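Local coordinates for segregation and condensation protein A (Thermococcus onnurineus, PDB 6IVH), which is probably the kleisin subunit of an archaeal Smc-based condensin, a complex that acts in chromosome condensation and segregation, represented here by its N-terminal domain, at residues Glu6-Pro11 with Arg51-Ala56. Numbering follows the deposited sequence.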
# COMPACT_ATOMS: atom_id res chain seq x y z
N GLU A 6 15.55 8.97 -11.39
CA GLU A 6 15.48 9.98 -10.34
C GLU A 6 16.55 9.82 -9.23
O GLU A 6 17.23 10.80 -8.93
CB GLU A 6 14.07 10.03 -9.74
CG GLU A 6 12.99 10.53 -10.71
CD GLU A 6 12.61 9.51 -11.77
OE1 GLU A 6 11.47 8.99 -11.72
OE2 GLU A 6 13.45 9.21 -12.65
N GLU A 7 16.73 8.64 -8.62
CA GLU A 7 15.92 7.43 -8.75
C GLU A 7 15.48 6.98 -7.37
O GLU A 7 16.31 6.74 -6.49
CB GLU A 7 16.71 6.30 -9.43
CG GLU A 7 17.57 6.73 -10.59
CD GLU A 7 17.42 5.81 -11.79
OE1 GLU A 7 18.04 6.08 -12.84
OE2 GLU A 7 16.68 4.81 -11.67
N GLU A 8 14.17 6.87 -7.15
CA GLU A 8 13.63 6.61 -5.83
C GLU A 8 12.72 5.39 -5.84
O GLU A 8 12.12 5.05 -6.86
CB GLU A 8 12.86 7.84 -5.31
CG GLU A 8 13.73 9.06 -5.09
CD GLU A 8 12.91 10.32 -4.84
OE1 GLU A 8 11.76 10.39 -5.32
OE2 GLU A 8 13.43 11.23 -4.16
N ILE A 9 12.64 4.73 -4.68
CA ILE A 9 11.70 3.63 -4.50
C ILE A 9 10.29 4.19 -4.55
O ILE A 9 9.92 5.08 -3.77
CB ILE A 9 11.95 2.90 -3.17
CG1 ILE A 9 13.39 2.37 -3.10
CG2 ILE A 9 10.96 1.77 -2.99
CD1 ILE A 9 13.73 1.41 -4.20
N THR A 10 9.49 3.68 -5.47
CA THR A 10 8.13 4.13 -5.67
C THR A 10 7.15 3.22 -4.95
O THR A 10 7.49 2.09 -4.58
CB THR A 10 7.80 4.17 -7.17
OG1 THR A 10 7.89 2.85 -7.71
CG2 THR A 10 8.79 5.08 -7.90
N PRO A 11 5.91 3.68 -4.72
CA PRO A 11 4.91 2.79 -4.10
C PRO A 11 4.69 1.50 -4.87
O PRO A 11 4.43 0.46 -4.26
CB PRO A 11 3.64 3.65 -4.08
CG PRO A 11 4.13 5.05 -4.11
CD PRO A 11 5.40 5.05 -4.90
N ARG A 51 17.11 5.61 -1.29
CA ARG A 51 16.21 6.67 -1.72
C ARG A 51 14.81 6.11 -1.89
O ARG A 51 14.57 5.22 -2.71
CB ARG A 51 16.70 7.28 -3.03
CG ARG A 51 18.08 7.92 -3.03
CD ARG A 51 18.19 8.95 -4.12
NE ARG A 51 19.57 9.33 -4.42
CZ ARG A 51 19.97 9.84 -5.58
NH1 ARG A 51 19.08 10.07 -6.53
NH2 ARG A 51 21.25 10.15 -5.77
N VAL A 52 13.87 6.62 -1.09
CA VAL A 52 12.47 6.25 -1.16
C VAL A 52 11.68 7.51 -1.46
O VAL A 52 11.84 8.53 -0.78
CB VAL A 52 11.99 5.58 0.14
CG1 VAL A 52 10.47 5.52 0.19
CG2 VAL A 52 12.58 4.18 0.26
N SER A 53 10.82 7.46 -2.48
CA SER A 53 10.12 8.65 -2.94
C SER A 53 9.12 9.13 -1.90
O SER A 53 8.74 8.41 -0.97
CB SER A 53 9.39 8.36 -4.26
OG SER A 53 8.32 7.46 -4.07
N ALA A 54 8.68 10.38 -2.07
CA ALA A 54 7.65 10.93 -1.19
C ALA A 54 6.33 10.21 -1.36
O ALA A 54 5.59 10.03 -0.38
CB ALA A 54 7.48 12.43 -1.45
N ARG A 55 6.00 9.78 -2.58
CA ARG A 55 4.75 9.07 -2.80
C ARG A 55 4.73 7.75 -2.03
O ARG A 55 3.69 7.36 -1.49
CB ARG A 55 4.54 8.82 -4.30
CG ARG A 55 4.65 10.09 -5.14
CD ARG A 55 4.47 9.81 -6.63
NE ARG A 55 3.07 9.74 -7.02
CZ ARG A 55 2.44 8.62 -7.38
NH1 ARG A 55 3.11 7.47 -7.40
NH2 ARG A 55 1.16 8.65 -7.71
N ALA A 56 5.87 7.06 -1.97
CA ALA A 56 5.95 5.84 -1.17
C ALA A 56 5.77 6.13 0.31
O ALA A 56 5.25 5.28 1.05
CB ALA A 56 7.28 5.13 -1.43
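R51 accepts I9 N on its carbonyl O at 2.8 Å, one of the two backbone bonds of a single parallel bridge between I9 and V52. Its side chain, extended from CG to NE, runs past the E7 carbonyl, with CB 3.5 Å from E7 O, a course suited to a long aliphatic arm. The CG2 branch of V52 lies against I9 CB at 3.7 Å, an apolar touch beside the paired backbones. S53 then grips I9 O twice: N and OG both donate at 2.9 Å and approach from the same face of the carbonyl plane. OG sits between the backbone N and the carbonyl carbon (chi1 68°), from where it also accepts A56 N at 3.3 Å, the N-cap bond of helix 54-72; a small hydroxyl can thus both donate and accept. Replacing S53 by an alanine is likely to cost A56 N its side-chain cap and I9 O one of its two donors. R55 CB lies 3.8 Å from P11 CG, and the compact methyl of A56 meets P11 CD at 3.9 Å. The N-terminal lead-in of this helical kleisin domain is thus paired to a helix N-cap; P11, opening helix 11-20, and V52 also touch helix 31-47, while R55 salt-bridges E119 of helix 107-120.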